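Local coordinates for protein salmonella typhimurium DB7155 bacteriophage DET7 tailspike (Bacteriophage, PDB 2V5I) that probably serves as the phage's receptor-binding tailspike, recognising and hydrolysing the O-antigen polysaccharide on the surface of its Salmonella host, at residues A[276-290]-A[322-336]. Residues are numbered along the deposited sequence; the frame is centred on the assembly and turned at random.
Sequences QFRDSVALSPVWDGF and HLVDNILVMNSLGVG
I327 and V329 meet the ring of F290 from two directions, an example of how successive coils of a solenoid share one apolar interior. I327 CD1 sits over one face, 4.0 Å from the centroid of the F290 ring, while V329 CG2 reaches the ring's edge, 3.5 Å from F290 CD1. With its CG1 between the backbone N and the carbonyl carbon (chi1 58°), I327 sends this branch over the ring and leaves CG2 to pack against F290 CZ. F258 of the preceding coil stacks on F290. Farther along, F277 turns its edge to the face of H322, planes at 89°. Backbone hydrogen bonds join the parallel strands in register, among them A282 N to L328 O at 2.9 Å. On the opposite face of the strands, V281 CG1 and L328 CD2 lie side by side, and R278 and L323 of one neighbouring subunit pack on V281 and L328, respectively. At the corner N326 ND2, in the conformer described, donates to D279 OD1 at 2.7 Å, meeting it from above the carboxylate plane. One water accepts from R278 NH1 and lies within hydrogen-bonding distance of both D279 OD1 and D325 OD2; R278 also grips Q276 OE1 side-on through NE and NH2. Just beyond strands 280-283 and 327-330, N331 ND2 donates to S284 OG at 3.0 Å, its OD1 being held by Y378. Such in-register coils typify the right-handed parallel beta-helix of P22-type tailspikes, here trimeric.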
ATOM      1  N   GLN A 276      11.993 -10.712  -6.468  1.00  6.74           N
ATOM      2  CA  GLN A 276      11.022  -9.913  -5.700  1.00  7.50           C
ATOM      3  C   GLN A 276      11.562  -9.351  -4.421  1.00  6.85           C
ATOM      4  O   GLN A 276      12.312 -10.031  -3.701  1.00  7.50           O
ATOM      5  CB  GLN A 276       9.852 -10.836  -5.327  1.00  8.03           C
ATOM      6  CG  GLN A 276       9.086 -11.381  -6.517  1.00  7.89           C
ATOM      7  CD  GLN A 276       7.957 -12.235  -6.039  1.00 10.31           C
ATOM      8  OE1 GLN A 276       7.057 -11.694  -5.377  1.00 12.81           O
ATOM      9  NE2 GLN A 276       7.997 -13.550  -6.301  1.00  9.57           N
ATOM     10  N   PHE A 277      11.150  -8.123  -4.088  1.00  8.83           N
ATOM     11  CA  PHE A 277      11.403  -7.519  -2.787  1.00  9.03           C
ATOM     12  C   PHE A 277      10.087  -6.858  -2.408  1.00  8.86           C
ATOM     13  O   PHE A 277       9.765  -5.772  -2.932  1.00  9.44           O
ATOM     14  CB  PHE A 277      12.573  -6.537  -2.825  1.00  9.57           C
ATOM     15  CG  PHE A 277      13.855  -7.213  -3.123  1.00  7.00           C
ATOM     16  CD1 PHE A 277      14.581  -7.783  -2.100  1.00  8.81           C
ATOM     17  CD2 PHE A 277      14.331  -7.318  -4.440  1.00 10.54           C
ATOM     18  CE1 PHE A 277      15.766  -8.492  -2.407  1.00 13.00           C
ATOM     19  CE2 PHE A 277      15.471  -8.043  -4.709  1.00  9.66           C
ATOM     20  CZ  PHE A 277      16.166  -8.630  -3.692  1.00 13.05           C
ATOM     21  N   ARG A 278       9.243  -7.611  -1.661  1.00  8.04           N
ATOM     22  CA  ARG A 278       7.857  -7.185  -1.426  1.00  8.89           C
ATOM     23  C   ARG A 278       7.410  -7.425   0.012  1.00 10.05           C
ATOM     24  O   ARG A 278       7.840  -8.364   0.667  1.00  8.34           O
ATOM     25  CB  ARG A 278       6.858  -7.918  -2.350  1.00 11.78           C
ATOM     26  CG  ARG A 278       7.074  -7.700  -3.832  1.00 12.45           C
ATOM     27  CD  ARG A 278       5.845  -8.137  -4.640  1.00 14.85           C
ATOM     28  NE  ARG A 278       5.615  -9.563  -4.479  1.00 13.50           N
ATOM     29  CZ  ARG A 278       4.612 -10.153  -3.812  1.00 13.92           C
ATOM     30  NH1 ARG A 278       3.657  -9.437  -3.207  1.00 16.32           N
ATOM     31  NH2 ARG A 278       4.562 -11.483  -3.704  1.00 15.06           N
ATOM     32  N   ASP A 279       6.590  -6.507   0.516  1.00  8.93           N
ATOM     33  CA  ASP A 279       5.961  -6.656   1.823  1.00  8.08           C
ATOM     34  C   ASP A 279       6.999  -6.851   2.941  1.00 10.43           C
ATOM     35  O   ASP A 279       6.755  -7.562   3.912  1.00 12.96           O
ATOM     36  CB  ASP A 279       4.965  -7.834   1.819  1.00 10.27           C
ATOM     37  CG  ASP A 279       3.862  -7.759   0.769  1.00 23.03           C
ATOM     38  OD1 ASP A 279       3.584  -6.712   0.143  1.00 32.01           O
ATOM     39  OD2 ASP A 279       3.200  -8.837   0.612  1.00 27.27           O
ATOM     40  N   SER A 280       8.139  -6.168   2.813  1.00  7.69           N
ATOM     41  CA  SER A 280       9.279  -6.389   3.722  1.00  8.61           C
ATOM     42  C   SER A 280       9.751  -5.084   4.367  1.00  9.57           C
ATOM     43  O   SER A 280       9.398  -3.999   3.946  1.00  9.76           O
ATOM     44  CB  SER A 280      10.414  -7.084   3.002  1.00 10.34           C
ATOM     45  OG  SER A 280      10.023  -8.361   2.549  1.00  9.02           O
ATOM     46  N   VAL A 281      10.474  -5.220   5.488  1.00  6.42           N
ATOM     47  CA  VAL A 281      10.765  -4.088   6.374  1.00  9.30           C
ATOM     48  C   VAL A 281      12.202  -4.161   6.812  1.00  8.12           C
ATOM     49  O   VAL A 281      12.666  -5.227   7.230  1.00  7.44           O
ATOM     50  CB  VAL A 281       9.883  -4.165   7.636  1.00  9.17           C
ATOM     51  CG1 VAL A 281      10.197  -2.991   8.526  1.00 11.10           C
ATOM     52  CG2 VAL A 281       8.375  -4.151   7.247  1.00 11.50           C
ATOM     53  N   ALA A 282      12.957  -3.043   6.640  1.00  6.81           N
ATOM     54  CA  ALA A 282      14.340  -2.954   7.188  1.00  7.65           C
ATOM     55  C   ALA A 282      14.358  -1.856   8.223  1.00  6.41           C
ATOM     56  O   ALA A 282      13.983  -0.724   7.932  1.00  9.32           O
ATOM     57  CB  ALA A 282      15.376  -2.693   6.106  1.00  8.44           C
ATOM     58  N   LEU A 283      14.854  -2.170   9.439  1.00  7.17           N
ATOM     59  CA  LEU A 283      14.872  -1.243  10.574  1.00  8.86           C
ATOM     60  C   LEU A 283      16.334  -1.106  11.068  1.00  9.41           C
ATOM     61  O   LEU A 283      17.032  -2.124  11.296  1.00  8.70           O
ATOM     62  CB  LEU A 283      14.008  -1.799  11.719  1.00 10.05           C
ATOM     63  CG  LEU A 283      12.528  -1.996  11.430  1.00 11.00           C
ATOM     64  CD1 LEU A 283      11.926  -2.531  12.696  1.00 16.73           C
ATOM     65  CD2 LEU A 283      11.889  -0.771  10.999  1.00 10.99           C
ATOM     66  N   SER A 284      16.808   0.138  11.185  1.00  7.59           N
ATOM     67  CA  SER A 284      18.123   0.477  11.737  1.00  6.95           C
ATOM     68  C   SER A 284      19.320  -0.282  11.141  1.00  8.00           C
ATOM     69  O   SER A 284      20.192  -0.671  11.913  1.00  8.29           O
ATOM     70  CB  SER A 284      18.086   0.270  13.241  1.00  9.28           C
ATOM     71  OG  SER A 284      17.059   1.109  13.814  1.00 10.93           O
ATOM     72  N   PRO A 285      19.397  -0.479   9.814  1.00  8.59           N
ATOM     73  CA  PRO A 285      20.660  -1.044   9.267  1.00  6.95           C
ATOM     74  C   PRO A 285      21.786  -0.009   9.304  1.00  9.47           C
ATOM     75  O   PRO A 285      21.546   1.176   9.190  1.00  9.42           O
ATOM     76  CB  PRO A 285      20.318  -1.366   7.814  1.00  7.83           C
ATOM     77  CG  PRO A 285      19.356  -0.307   7.500  1.00  8.73           C
ATOM     78  CD  PRO A 285      18.465  -0.157   8.718  1.00  7.88           C
ATOM     79  N   VAL A 286      22.988  -0.507   9.527  1.00  7.71           N
ATOM     80  CA  VAL A 286      24.198   0.333   9.511  1.00  7.73           C
ATOM     81  C   VAL A 286      24.464   0.929   8.120  1.00  9.12           C
ATOM     82  O   VAL A 286      24.896   2.093   7.998  1.00  9.81           O
ATOM     83  CB  VAL A 286      25.397  -0.417  10.114  1.00  7.98           C
ATOM     84  CG1 VAL A 286      26.674   0.410   9.969  1.00 12.52           C
ATOM     85  CG2 VAL A 286      25.157  -0.787  11.541  1.00 12.17           C
ATOM     86  N   TRP A 287      24.245   0.148   7.060  1.00  9.42           N
ATOM     87  CA  TRP A 287      24.341   0.655   5.723  1.00  9.98           C
ATOM     88  C   TRP A 287      22.929   0.893   5.150  1.00 11.68           C
ATOM     89  O   TRP A 287      22.299   1.872   5.565  1.00 11.47           O
ATOM     90  CB  TRP A 287      25.191  -0.275   4.878  1.00 10.68           C
ATOM     91  CG  TRP A 287      26.651  -0.195   5.303  1.00 10.86           C
ATOM     92  CD1 TRP A 287      27.224  -0.690   6.466  1.00 12.64           C
ATOM     93  CD2 TRP A 287      27.724   0.454   4.584  1.00 13.29           C
ATOM     94  NE1 TRP A 287      28.574  -0.391   6.477  1.00 12.26           N
ATOM     95  CE2 TRP A 287      28.898   0.313   5.361  1.00 11.28           C
ATOM     96  CE3 TRP A 287      27.795   1.162   3.385  1.00 19.26           C
ATOM     97  CZ2 TRP A 287      30.148   0.810   4.952  1.00 16.54           C
ATOM     98  CZ3 TRP A 287      29.060   1.665   2.974  1.00 17.47           C
ATOM     99  CH2 TRP A 287      30.208   1.468   3.765  1.00 16.95           C
ATOM    100  N   ASP A 288      22.401   0.037   4.283  1.00  9.74           N
ATOM    101  CA  ASP A 288      21.181   0.347   3.523  1.00  9.72           C
ATOM    102  C   ASP A 288      20.014  -0.502   4.039  1.00  7.62           C
ATOM    103  O   ASP A 288      20.244  -1.622   4.530  1.00  8.56           O
ATOM    104  CB  ASP A 288      21.361   0.058   2.038  1.00 11.74           C
ATOM    105  CG  ASP A 288      22.386   0.959   1.362  1.00 17.33           C
ATOM    106  OD1 ASP A 288      23.048   1.797   2.033  1.00 16.35           O
ATOM    107  OD2 ASP A 288      22.436   0.826   0.102  1.00 22.54           O
ATOM    108  N   GLY A 289      18.772  -0.055   3.842  1.00  7.55           N
ATOM    109  CA  GLY A 289      17.635  -0.906   4.147  1.00  6.59           C
ATOM    110  C   GLY A 289      17.615  -2.022   3.077  1.00  7.43           C
ATOM    111  O   GLY A 289      17.683  -3.205   3.371  1.00  8.43           O
ATOM    112  N   PHE A 290      17.383  -1.594   1.831  1.00  6.58           N
ATOM    113  CA  PHE A 290      17.461  -2.508   0.676  1.00  7.23           C
ATOM    114  C   PHE A 290      18.565  -1.978  -0.261  1.00  9.72           C
ATOM    115  O   PHE A 290      18.502  -0.811  -0.673  1.00 10.52           O
ATOM    116  CB  PHE A 290      16.131  -2.493  -0.086  1.00  7.79           C
ATOM    117  CG  PHE A 290      14.985  -3.092   0.676  1.00  8.03           C
ATOM    118  CD1 PHE A 290      14.361  -2.363   1.722  1.00  7.00           C
ATOM    119  CD2 PHE A 290      14.479  -4.323   0.385  1.00  9.64           C
ATOM    120  CE1 PHE A 290      13.317  -2.921   2.414  1.00  9.20           C
ATOM    121  CE2 PHE A 290      13.383  -4.877   1.110  1.00  7.80           C
ATOM    122  CZ  PHE A 290      12.858  -4.157   2.129  1.00  9.00           C
ATOM    123  N   HIS A 322      14.114  -5.941 -10.925  1.00  9.24           N
ATOM    124  CA  HIS A 322      13.501  -6.491  -9.718  1.00  9.32           C
ATOM    125  C   HIS A 322      12.074  -5.971  -9.529  1.00  9.35           C
ATOM    126  O   HIS A 322      11.749  -4.863  -9.930  1.00 10.87           O
ATOM    127  CB  HIS A 322      14.369  -6.187  -8.500  1.00  9.37           C
ATOM    128  CG  HIS A 322      15.755  -6.739  -8.627  1.00  6.55           C
ATOM    129  ND1 HIS A 322      15.999  -8.074  -8.847  1.00  6.89           N
ATOM    130  CD2 HIS A 322      16.991  -6.135  -8.578  1.00  8.46           C
ATOM    131  CE1 HIS A 322      17.307  -8.275  -8.975  1.00  9.68           C
ATOM    132  NE2 HIS A 322      17.930  -7.122  -8.790  1.00  9.89           N
ATOM    133  N   LEU A 323      11.224  -6.798  -8.915  1.00  8.86           N
ATOM    134  CA  LEU A 323       9.864  -6.432  -8.610  1.00 10.46           C
ATOM    135  C   LEU A 323       9.845  -5.920  -7.160  1.00 10.42           C
ATOM    136  O   LEU A 323       9.875  -6.702  -6.199  1.00 10.89           O
ATOM    137  CB  LEU A 323       8.918  -7.624  -8.785  1.00  9.67           C
ATOM    138  CG  LEU A 323       7.455  -7.414  -8.409  1.00 15.95           C
ATOM    139  CD1 LEU A 323       6.848  -6.245  -9.129  1.00 25.85           C
ATOM    140  CD2 LEU A 323       6.685  -8.709  -8.738  1.00 14.74           C
ATOM    141  N   VAL A 324       9.822  -4.598  -7.024  1.00 10.73           N
ATOM    142  CA  VAL A 324       9.941  -3.896  -5.739  1.00 11.10           C
ATOM    143  C   VAL A 324       8.646  -3.184  -5.446  1.00 10.99           C
ATOM    144  O   VAL A 324       8.253  -2.289  -6.202  1.00 10.22           O
ATOM    145  CB  VAL A 324      11.102  -2.847  -5.766  1.00 11.53           C
ATOM    146  CG1 VAL A 324      11.216  -2.112  -4.428  1.00 13.98           C
ATOM    147  CG2 VAL A 324      12.404  -3.535  -6.079  1.00 15.20           C
ATOM    148  N   ASP A 325       7.927  -3.659  -4.414  1.00 11.19           N
ATOM    149  CA  ASP A 325       6.596  -3.122  -4.054  1.00 11.44           C
ATOM    150  C   ASP A 325       6.296  -3.368  -2.590  1.00 10.96           C
ATOM    151  O   ASP A 325       6.540  -4.433  -2.054  1.00 11.42           O
ATOM    152  CB  ASP A 325       5.497  -3.838  -4.898  1.00 12.07           C
ATOM    153  CG  ASP A 325       4.089  -3.352  -4.589  1.00 22.70           C
ATOM    154  OD1 ASP A 325       3.754  -2.196  -4.920  1.00 25.40           O
ATOM    155  OD2 ASP A 325       3.281  -4.142  -4.031  1.00 26.41           O
ATOM    156  N   ASN A 326       5.771  -2.330  -1.941  1.00 10.39           N
ATOM    157  CA  ASN A 326       5.310  -2.396  -0.576  1.00  9.63           C
ATOM    158  C   ASN A 326       6.432  -2.744   0.403  1.00  9.79           C
ATOM    159  O   ASN A 326       6.385  -3.718   1.128  1.00 11.01           O
ATOM    160  CB  ASN A 326       4.155  -3.387  -0.399  0.60 11.57           C
ATOM    161  CG  ASN A 326       3.577  -3.332   0.986  0.60 14.72           C
ATOM    162  OD1 ASN A 326       3.674  -2.305   1.646  0.60 19.30           O
ATOM    163  ND2 ASN A 326       2.944  -4.421   1.429  0.60 17.58           N
ATOM    164  N   ILE A 327       7.463  -1.905   0.369  1.00  7.33           N
ATOM    165  CA  ILE A 327       8.586  -2.045   1.306  1.00  8.44           C
ATOM    166  C   ILE A 327       8.689  -0.835   2.213  1.00  8.70           C
ATOM    167  O   ILE A 327       8.305   0.262   1.843  1.00  9.25           O
ATOM    168  CB  ILE A 327       9.932  -2.302   0.551  1.00  9.52           C
ATOM    169  CG1 ILE A 327      10.288  -1.211  -0.447  1.00 12.38           C
ATOM    170  CG2 ILE A 327       9.893  -3.657  -0.149  1.00 10.40           C
ATOM    171  CD1 ILE A 327      11.698  -1.179  -0.847  1.00 14.12           C
ATOM    172  N   LEU A 328       9.267  -1.042   3.399  1.00  7.99           N
ATOM    173  CA  LEU A 328       9.359   0.003   4.440  1.00  9.23           C
ATOM    174  C   LEU A 328      10.761  -0.004   5.034  1.00  8.72           C
ATOM    175  O   LEU A 328      11.309  -1.084   5.291  1.00  8.92           O
ATOM    176  CB  LEU A 328       8.357  -0.258   5.566  1.00  9.28           C
ATOM    177  CG  LEU A 328       8.438   0.590   6.857  1.00 16.96           C
ATOM    178  CD1 LEU A 328       8.143   2.018   6.582  1.00 19.86           C
ATOM    179  CD2 LEU A 328       7.511   0.017   7.953  1.00 21.88           C
ATOM    180  N   VAL A 329      11.367   1.186   5.135  1.00  8.17           N
ATOM    181  CA  VAL A 329      12.669   1.321   5.782  1.00  7.34           C
ATOM    182  C   VAL A 329      12.587   2.446   6.824  1.00  7.22           C
ATOM    183  O   VAL A 329      12.057   3.505   6.528  1.00  8.63           O
ATOM    184  CB  VAL A 329      13.793   1.643   4.778  1.00  7.05           C
ATOM    185  CG1 VAL A 329      15.143   1.800   5.487  1.00 11.10           C
ATOM    186  CG2 VAL A 329      13.907   0.577   3.635  1.00  8.81           C
ATOM    187  N   MET A 330      13.189   2.211   7.999  1.00  7.44           N
ATOM    188  CA  MET A 330      13.310   3.282   8.991  1.00  8.71           C
ATOM    189  C   MET A 330      14.645   3.231   9.718  1.00  8.99           C
ATOM    190  O   MET A 330      15.193   2.149   9.967  1.00  9.80           O
ATOM    191  CB  MET A 330      12.184   3.134  10.025  1.00 11.42           C
ATOM    192  CG  MET A 330      10.814   3.298   9.445  1.00 13.52           C
ATOM    193  SD  MET A 330       9.524   3.257  10.725  1.00 19.57           S
ATOM    194  CE  MET A 330      10.017   4.687  11.682  1.00 23.67           C
ATOM    195  N   ASN A 331      15.185   4.427   9.968  1.00  9.63           N
ATOM    196  CA  ASN A 331      16.384   4.625  10.791  1.00  9.62           C
ATOM    197  C   ASN A 331      17.677   4.020  10.232  1.00 11.44           C
ATOM    198  O   ASN A 331      18.569   3.687  10.983  1.00  9.99           O
ATOM    199  CB  ASN A 331      16.150   4.180  12.234  1.00 11.27           C
ATOM    200  CG  ASN A 331      17.142   4.783  13.189  1.00 16.48           C
ATOM    201  OD1 ASN A 331      17.507   5.979  13.056  1.00 16.71           O
ATOM    202  ND2 ASN A 331      17.539   4.007  14.220  1.00 16.68           N
ATOM    203  N   SER A 332      17.829   3.964   8.921  1.00  8.86           N
ATOM    204  CA  SER A 332      19.096   3.525   8.309  1.00 10.13           C
ATOM    205  C   SER A 332      20.181   4.571   8.546  1.00 10.30           C
ATOM    206  O   SER A 332      19.923   5.753   8.618  1.00 10.21           O
ATOM    207  CB  SER A 332      18.943   3.244   6.806  1.00 12.42           C
ATOM    208  OG  SER A 332      18.452   4.401   6.148  1.00 12.25           O
ATOM    209  N   LEU A 333      21.397   4.111   8.770  1.00 10.28           N
ATOM    210  CA  LEU A 333      22.536   5.025   8.896  1.00  9.81           C
ATOM    211  C   LEU A 333      23.160   5.373   7.547  1.00 12.01           C
ATOM    212  O   LEU A 333      23.759   6.464   7.419  1.00 14.81           O
ATOM    213  CB  LEU A 333      23.534   4.466   9.901  1.00  9.88           C
ATOM    214  CG  LEU A 333      24.700   5.365  10.281  1.00 10.99           C
ATOM    215  CD1 LEU A 333      24.284   6.650  10.938  1.00 12.09           C
ATOM    216  CD2 LEU A 333      25.652   4.614  11.218  1.00 12.00           C
ATOM    217  N   GLY A 334      23.067   4.482   6.548  1.00 11.50           N
ATOM    218  CA  GLY A 334      23.558   4.650   5.205  1.00 13.00           C
ATOM    219  C   GLY A 334      22.534   5.285   4.291  1.00 15.66           C
ATOM    220  O   GLY A 334      22.368   6.517   4.311  1.00 17.11           O
ATOM    221  N   VAL A 335      21.918   4.497   3.421  1.00 11.99           N
ATOM    222  CA  VAL A 335      20.868   4.957   2.508  1.00 11.50           C
ATOM    223  C   VAL A 335      19.628   4.051   2.716  1.00 10.68           C
ATOM    224  O   VAL A 335      19.788   2.816   2.686  1.00 12.21           O
ATOM    225  CB  VAL A 335      21.317   4.789   1.066  1.00 12.65           C
ATOM    226  CG1 VAL A 335      20.251   5.236   0.100  1.00 16.41           C
ATOM    227  CG2 VAL A 335      22.534   5.611   0.816  1.00 13.54           C
ATOM    228  N   GLY A 336      18.423   4.588   2.797  1.00  9.06           N
ATOM    229  CA  GLY A 336      17.295   3.708   2.997  1.00  8.93           C
ATOM    230  C   GLY A 336      17.095   2.679   1.893  1.00 10.11           C
ATOM    231  O   GLY A 336      16.993   1.472   2.167  1.00 10.74           O
TER
HETATM  232  O   HOH W   1       3.169  -6.561  -2.841  1.00 25.62           O
HETATM  233  O   HOH W   2       6.299  -3.250   4.065  1.00 20.72           O